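PDB 3KD4: putative protease, which is of unknown function but is possibly an exported protease, whose central domain is probably transglutaminase-like. Local coordinates for residues A[249-252]-A[253-257]; A[292-295]-A[296-300]; A[274-277]-A[278-281]. One frame throughout, in Å; residues are numbered along the deposited sequence.

All three contacts belong to one helical cluster at the same side of the chain's centre. Contact 2, on helix 287-300, is the middle member: its centre lies 11 Å from that of contact 1 and 12 Å from that of contact 3, and it touches both. Ile255 CD1 comes within 3.5 Å of Leu294 CA, and Leu293 CD1 within 3.5 Å of Ile276 CG2. Contacts 1 and 3, with centres 16 Å apart, do not meet directly; their nearest atoms are about 5 Å from each other. The side chains of Leu256 and Leu294 each lie about 4 Å from bound glycerol, probably left from crystallisation, though such molecules often mark pockets.

Contact 1 of 3, residues A[249-252]-A[253-257]; sequences NIIR and DHILN
Arg252 and Asp253 extend next to each other in one direction, yet their flat ends stand steeply to one another, with guanidinium and carboxylate planes 78° apart. The salt bridge between Arg252 NH2 and Asp253 OD1 is weak, 3.3 Å long and bent to 133° at the hydrogen. Much firmer is the hydrogen bond one turn back, which Arg252 NH1 donates to Asn249 OD1 at 2.8 Å, with that oxygen at the guanidinium edge and in its plane. The bend at chi3 (60°) folds the arginine back to reach it, and Gln245 NE2 shares the same oxygen. Asn249 O sits 4.1 Å above one guanidinium face, offset toward the rim. With an alanine in place of Arg252, Asp253 would probably be left without its positive neighbour and Asn249 OD1 held by Gln245 alone among the donors described. One turn on, Leu256 lies alongside the arginine stem, its CD1 4.2 Å from Arg252 CG and near the guanidinium edge. On another side of the helix, Ile251 and Ile255 lie slantwise to each other, Ile251 CG2 3.9 Å from Ile255 CD1, while His254 meets Phe233 edge-to-face. Regular backbone bonds, Leu256 N to Arg252 O among them, run beneath. This is the i to i+4 pattern of an amphipathic alpha-helix, with Ile251 and Ile255 packed against helix 287-300 and Arg252, Asp253 and Asn249 on a more exposed side.

Contact 2 of 3, residues A[292-295]-A[296-300]; sequences QLLN and VMLNA
The side-chain amides of Asn295 and Asn299 stand almost square to each other, their planes 88° apart, with Asn299 ND2 poised to one side of the Asn295 amide plane, 3.6 Å from Asn295 CG. The same nitrogen donates to the backbone: Asn299 ND2 reaches Asn295 O at 2.9 Å from above the carbonyl plane, 47° out of it, while Asn299 N arrives from the opposite face at 3.0 Å. Two donors thus grip one carbonyl oxygen, and ND2 gives a further bond to Ser305 O, which ties the last turn of the helix to strand 305-312. The Gln292 amide has the Val296 methyl CG2 over one of its faces, displaced toward NE2, with Gln292 NE2 and Val296 CG2 3.5 Å apart.

Away from the amides the packing is apolar. Leu294 and Leu298 stand alongside each other with their ends turned in one direction, Leu294 CG 3.9 Å from Leu298 CD1. Leu293 and Met297, a selenomethionine, do likewise: Leu293 CD1 touches Met297 SE at 3.9 Å. Met297 CG stays beside its own backbone N (chi1 -69°), which leans the chain back over the previous turn, and Met297 CG comes 3.2 Å from Leu293 O. Leu293 also meets Ile276 and Leu280 of helix 276-282, and Leu294 and Met297 press on helix 244-258. Asn295 covers Val307, and Val296 faces Lys231 of helix 228-238. A helix so enclosed, with neighbouring helices on its apolar side and the antiparallel sheet that follows it in sequence against its amides, is consistent with the central helix of a transglutaminase-like fold.

Contact 3 of 3, residues A[274-277]-A[278-281]; sequences RDID and TVLR
Asp275 takes the N-cap of helix 276-282, and its carboxylate turns back on Thr278. Asp275 OD2 accepts from Thr278 N at 3.3 Å and from Thr278 OG1 at 3.2 Å, both on its anti side but from opposite faces of the carboxylate. The torsion holding CG opposite the backbone N (chi1 175°) swings the group over the first turn. Behind it, the Asp275 carbonyl starts the helical pattern, with Val279 N 3.1 Å from Asp275 O.

On one flank, Arg274 lays a guanidinium face on Val279, whose CG2 sits 3.8 Å above the plane, offset toward the rim. A salt bridge from Arg274 NH2 to Glu289, a bond to Tyr284 O and one from NH1 to Ser282 OG set that group in place.

On the other flank, Arg281 folds over the helix until Asp277 O lies 3.6 Å above the centre of its guanidinium. Glu229 holds Arg281 NH1 in a salt bridge, and Ser230 OG and Glu229 N bind the Asp277 carboxylate, joining this turn to helix 228-238. A water closes the loop at the guanidinium edge: it donates to Asp277 OD2 at 2.7 Å and accepts from Arg281 NH1 at 3.2 Å.

Contact 1 of 3, residues A[249-252]-A[253-257]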
loop_
_atom_site.group_PDB
_atom_site.type_symbol
_atom_site.label_atom_id
_atom_site.label_comp_id
_atom_site.label_asym_id
_atom_site.label_seq_id
_atom_site.Cartn_x
_atom_site.Cartn_y
_atom_site.Cartn_z
ATOM N N ASN A 249 1.131 23.269 -11.744
ATOM C CA ASN A 249 0.725 22.355 -12.819
ATOM C C ASN A 249 1.841 22.069 -13.801
ATOM O O ASN A 249 2.032 20.934 -14.205
ATOM C CB ASN A 249 -0.470 22.916 -13.572
ATOM C CG ASN A 249 -1.679 23.133 -12.676
ATOM O OD1 ASN A 249 -1.786 22.552 -11.581
ATOM N ND2 ASN A 249 -2.606 23.963 -13.148
ATOM N N ILE A 250 2.580 23.104 -14.169
ATOM C CA ILE A 250 3.694 22.953 -15.097
ATOM C C ILE A 250 4.741 21.988 -14.509
ATOM O O ILE A 250 5.155 21.023 -15.169
ATOM C CB ILE A 250 4.318 24.328 -15.440
ATOM C CG1 ILE A 250 3.363 25.135 -16.344
ATOM C CG2 ILE A 250 5.681 24.145 -16.132
ATOM C CD1 ILE A 250 3.741 26.633 -16.540
ATOM N N ILE A 251 5.096 22.190 -13.241
ATOM C CA ILE A 251 6.137 21.389 -12.607
ATOM C C ILE A 251 5.661 19.937 -12.426
ATOM O O ILE A 251 6.328 18.989 -12.848
ATOM C CB ILE A 251 6.598 21.995 -11.265
ATOM C CG1 ILE A 251 7.188 23.407 -11.464
ATOM C CG2 ILE A 251 7.608 21.047 -10.543
ATOM C CD1 ILE A 251 8.434 23.473 -12.317
ATOM N N ARG A 252 4.498 19.767 -11.815
ATOM C CA ARG A 252 3.900 18.448 -11.628
ATOM C C ARG A 252 3.781 17.678 -12.944
ATOM O O ARG A 252 4.138 16.518 -13.019
ATOM C CB ARG A 252 2.518 18.600 -10.996
ATOM C CG ARG A 252 1.912 17.327 -10.468
ATOM C CD ARG A 252 0.430 17.523 -10.101
ATOM N NE ARG A 252 -0.290 17.944 -11.291
ATOM C CZ ARG A 252 -0.856 19.133 -11.491
ATOM N NH1 ARG A 252 -0.881 20.069 -10.532
ATOM N NH2 ARG A 252 -1.431 19.387 -12.672
ATOM N N ASP A 253 3.255 18.322 -13.978
ATOM C CA ASP A 253 3.054 17.654 -15.263
ATOM C C ASP A 253 4.377 17.322 -15.907
ATOM O O ASP A 253 4.524 16.251 -16.484
ATOM C CB ASP A 253 2.227 18.521 -16.210
ATOM C CG ASP A 253 0.772 18.639 -15.762
ATOM O OD1 ASP A 253 0.339 17.817 -14.922
ATOM O OD2 ASP A 253 0.074 19.556 -16.234
ATOM N N HIS A 254 5.350 18.227 -15.824
ATOM C CA HIS A 254 6.664 17.886 -16.352
ATOM C C HIS A 254 7.217 16.609 -15.726
ATOM O O HIS A 254 7.735 15.748 -16.435
ATOM C CB HIS A 254 7.684 18.977 -16.155
ATOM C CG HIS A 254 8.984 18.661 -16.823
ATOM N ND1 HIS A 254 9.187 18.859 -18.174
ATOM C CD2 HIS A 254 10.122 18.098 -16.344
ATOM C CE1 HIS A 254 10.406 18.455 -18.491
ATOM N NE2 HIS A 254 10.997 18.000 -17.397
ATOM N N ILE A 255 7.094 16.492 -14.399
ATOM C CA ILE A 255 7.595 15.330 -13.712
ATOM C C ILE A 255 6.796 14.086 -14.046
ATOM O O ILE A 255 7.373 13.057 -14.386
ATOM C CB ILE A 255 7.736 15.543 -12.168
ATOM C CG1 ILE A 255 8.893 16.506 -11.908
ATOM C CG2 ILE A 255 8.041 14.208 -11.504
ATOM C CD1 ILE A 255 8.837 17.315 -10.625
ATOM N N LEU A 256 5.480 14.186 -13.987
ATOM C CA LEU A 256 4.605 13.063 -14.338
ATOM C C LEU A 256 4.856 12.580 -15.760
ATOM O O LEU A 256 4.845 11.388 -16.009
ATOM C CB LEU A 256 3.127 13.467 -14.257
ATOM C CG LEU A 256 2.434 13.681 -12.908
ATOM C CD1 LEU A 256 1.000 14.250 -13.172
ATOM C CD2 LEU A 256 2.378 12.388 -12.124
ATOM N N ASN A 257 5.070 13.501 -16.689
ATOM C CA ASN A 257 5.231 13.125 -18.092
ATOM C C ASN A 257 6.600 12.606 -18.439
ATOM O O ASN A 257 6.754 11.982 -19.455
ATOM C CB ASN A 257 4.917 14.315 -19.015
ATOM C CG ASN A 257 3.447 14.669 -19.017
ATOM O OD1 ASN A 257 2.605 13.842 -18.660
ATOM N ND2 ASN A 257 3.126 15.910 -19.388
#

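Contact 2 of 3, residues A[292-295]-A[296-300]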
loop_
_atom_site.group_PDB
_atom_site.type_symbol
_atom_site.label_atom_id
_atom_site.label_comp_id
_atom_site.label_asym_id
_atom_site.label_seq_id
_atom_site.Cartn_x
_atom_site.Cartn_y
_atom_site.Cartn_z
ATOM N N GLN A 292 11.329 14.415 -3.747
ATOM C CA GLN A 292 12.325 15.476 -3.491
ATOM C C GLN A 292 12.544 16.327 -4.712
ATOM O O GLN A 292 12.696 17.535 -4.594
ATOM C CB GLN A 292 13.661 14.908 -2.994
ATOM C CG GLN A 292 14.730 15.963 -2.672
ATOM C CD GLN A 292 14.357 16.947 -1.577
ATOM O OE1 GLN A 292 13.310 16.833 -0.953
ATOM N NE2 GLN A 292 15.242 17.916 -1.326
ATOM N N LEU A 293 12.538 15.709 -5.894
ATOM C CA LEU A 293 12.671 16.470 -7.141
ATOM C C LEU A 293 11.533 17.510 -7.299
ATOM O O LEU A 293 11.751 18.703 -7.591
ATOM C CB LEU A 293 12.690 15.511 -8.337
ATOM C CG LEU A 293 12.780 16.213 -9.695
ATOM C CD1 LEU A 293 14.034 17.126 -9.720
ATOM C CD2 LEU A 293 12.770 15.216 -10.896
ATOM N N LEU A 294 10.315 17.050 -7.082
ATOM C CA LEU A 294 9.140 17.905 -7.160
ATOM C C LEU A 294 9.242 19.031 -6.105
ATOM O O LEU A 294 9.048 20.195 -6.399
ATOM C CB LEU A 294 7.912 17.017 -6.929
ATOM C CG LEU A 294 6.500 17.590 -6.897
ATOM C CD1 LEU A 294 6.145 18.312 -8.214
ATOM C CD2 LEU A 294 5.495 16.463 -6.544
ATOM N N ASN A 295 9.561 18.661 -4.864
ATOM C CA ASN A 295 9.768 19.646 -3.800
ATOM C C ASN A 295 10.833 20.710 -4.158
ATOM O O ASN A 295 10.591 21.921 -4.004
ATOM C CB ASN A 295 10.149 18.895 -2.513
ATOM C CG ASN A 295 10.337 19.814 -1.333
ATOM O OD1 ASN A 295 9.475 20.632 -1.021
ATOM N ND2 ASN A 295 11.486 19.702 -0.693
ATOM N N VAL A 296 11.984 20.272 -4.650
ATOM C CA VAL A 296 13.061 21.198 -5.037
ATOM C C VAL A 296 12.585 22.140 -6.152
ATOM O O VAL A 296 12.804 23.344 -6.107
ATOM C CB VAL A 296 14.300 20.438 -5.515
ATOM C CG1 VAL A 296 15.271 21.365 -6.267
ATOM C CG2 VAL A 296 14.989 19.731 -4.311
HETATM N N MSE A 297 11.887 21.587 -7.129
HETATM C CA MSE A 297 11.466 22.382 -8.283
HETATM C C MSE A 297 10.344 23.338 -7.890
HETATM O O MSE A 297 10.380 24.525 -8.249
HETATM C CB MSE A 297 11.055 21.463 -9.423
HETATM C CG MSE A 297 12.219 20.731 -10.001
HETATM SE SE MSE A 297 11.798 19.672 -11.615
HETATM C CE MSE A 297 11.816 21.189 -12.861
ATOM N N LEU A 298 9.343 22.846 -7.157
ATOM C CA LEU A 298 8.284 23.750 -6.658
ATOM C C LEU A 298 8.856 24.923 -5.861
ATOM O O LEU A 298 8.544 26.080 -6.144
ATOM C CB LEU A 298 7.253 23.014 -5.816
ATOM C CG LEU A 298 6.403 21.996 -6.578
ATOM C CD1 LEU A 298 5.609 21.130 -5.575
ATOM C CD2 LEU A 298 5.481 22.693 -7.572
ATOM N N ASN A 299 9.720 24.636 -4.887
ATOM C CA ASN A 299 10.338 25.715 -4.110
ATOM C C ASN A 299 11.128 26.683 -4.977
ATOM O O ASN A 299 11.045 27.894 -4.767
ATOM C CB ASN A 299 11.200 25.174 -2.989
ATOM C CG ASN A 299 10.366 24.730 -1.796
ATOM O OD1 ASN A 299 9.753 25.549 -1.136
ATOM N ND2 ASN A 299 10.324 23.430 -1.542
ATOM N N ALA A 300 11.863 26.160 -5.955
ATOM C CA ALA A 300 12.680 27.015 -6.813
ATOM C C ALA A 300 11.779 27.917 -7.629
ATOM O O ALA A 300 12.177 29.028 -7.979
ATOM C CB ALA A 300 13.609 26.172 -7.714
#

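Contact 3 of 3, residues A[274-277]-A[278-281]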
loop_
_atom_site.group_PDB
_atom_site.type_symbol
_atom_site.label_atom_id
_atom_site.label_comp_id
_atom_site.label_asym_id
_atom_site.label_seq_id
_atom_site.Cartn_x
_atom_site.Cartn_y
_atom_site.Cartn_z
ATOM N N ARG A 274 19.584 9.385 -5.237
ATOM C CA ARG A 274 20.642 9.821 -6.118
ATOM C C ARG A 274 20.667 11.331 -6.091
ATOM O O ARG A 274 19.716 11.999 -5.681
ATOM C CB ARG A 274 20.441 9.354 -7.551
ATOM C CG ARG A 274 20.645 7.856 -7.723
ATOM C CD ARG A 274 20.221 7.443 -9.121
ATOM N NE ARG A 274 18.772 7.491 -9.254
ATOM C CZ ARG A 274 18.107 7.664 -10.388
ATOM N NH1 ARG A 274 18.723 7.769 -11.565
ATOM N NH2 ARG A 274 16.790 7.717 -10.344
ATOM N N ASP A 275 21.781 11.874 -6.539
ATOM C CA ASP A 275 21.874 13.280 -6.758
ATOM C C ASP A 275 20.658 13.762 -7.564
ATOM O O ASP A 275 20.352 13.192 -8.599
ATOM C CB ASP A 275 23.145 13.522 -7.534
ATOM C CG ASP A 275 23.289 14.917 -7.923
ATOM O OD1 ASP A 275 23.755 15.676 -7.062
ATOM O OD2 ASP A 275 22.918 15.245 -9.064
ATOM N N ILE A 276 19.974 14.809 -7.100
ATOM C CA ILE A 276 18.664 15.138 -7.653
ATOM C C ILE A 276 18.698 15.554 -9.149
ATOM O O ILE A 276 17.774 15.234 -9.902
ATOM C CB ILE A 276 17.939 16.152 -6.767
ATOM C CG1 ILE A 276 17.461 15.447 -5.509
ATOM C CG2 ILE A 276 16.633 16.622 -7.375
ATOM C CD1 ILE A 276 16.279 14.472 -5.771
ATOM N N ASP A 277 19.758 16.244 -9.566
ATOM C CA ASP A 277 19.945 16.553 -10.997
ATOM C C ASP A 277 20.124 15.287 -11.849
ATOM O O ASP A 277 19.733 15.250 -12.994
ATOM C CB ASP A 277 21.126 17.507 -11.212
ATOM C CG ASP A 277 20.823 18.931 -10.781
ATOM O OD1 ASP A 277 19.667 19.270 -10.393
ATOM O OD2 ASP A 277 21.782 19.735 -10.814
ATOM N N THR A 278 20.723 14.253 -11.284
ATOM C CA THR A 278 20.895 12.981 -11.966
ATOM C C THR A 278 19.548 12.270 -12.113
ATOM O O THR A 278 19.281 11.659 -13.136
ATOM C CB THR A 278 21.829 12.087 -11.156
ATOM O OG1 THR A 278 23.094 12.738 -11.057
ATOM C CG2 THR A 278 22.019 10.730 -11.788
ATOM N N VAL A 279 18.712 12.344 -11.068
ATOM C CA VAL A 279 17.351 11.811 -11.133
ATOM C C VAL A 279 16.653 12.447 -12.309
ATOM O O VAL A 279 16.177 11.754 -13.204
ATOM C CB VAL A 279 16.523 12.076 -9.834
ATOM C CG1 VAL A 279 15.084 11.608 -10.030
ATOM C CG2 VAL A 279 17.147 11.373 -8.656
ATOM N N LEU A 280 16.634 13.772 -12.293
ATOM C CA LEU A 280 16.010 14.589 -13.338
ATOM C C LEU A 280 16.460 14.091 -14.731
ATOM O O LEU A 280 15.631 13.658 -15.519
ATOM C CB LEU A 280 16.327 16.075 -13.099
ATOM C CG LEU A 280 15.804 17.135 -14.101
ATOM C CD1 LEU A 280 14.269 17.261 -14.062
ATOM C CD2 LEU A 280 16.459 18.488 -13.853
ATOM N N ARG A 281 17.763 14.041 -14.986
ATOM C CA ARG A 281 18.260 13.563 -16.292
ATOM C C ARG A 281 17.960 12.101 -16.644
ATOM O O ARG A 281 17.842 11.781 -17.819
ATOM C CB ARG A 281 19.763 13.825 -16.422
ATOM C CG ARG A 281 20.084 15.311 -16.576
ATOM C CD ARG A 281 21.577 15.565 -16.789
ATOM N NE ARG A 281 22.363 15.266 -15.592
ATOM C CZ ARG A 281 22.780 16.156 -14.683
ATOM N NH1 ARG A 281 22.509 17.452 -14.788
ATOM N NH2 ARG A 281 23.488 15.736 -13.645
HETATM O O HOH W 1 23.887 18.900 -12.283
#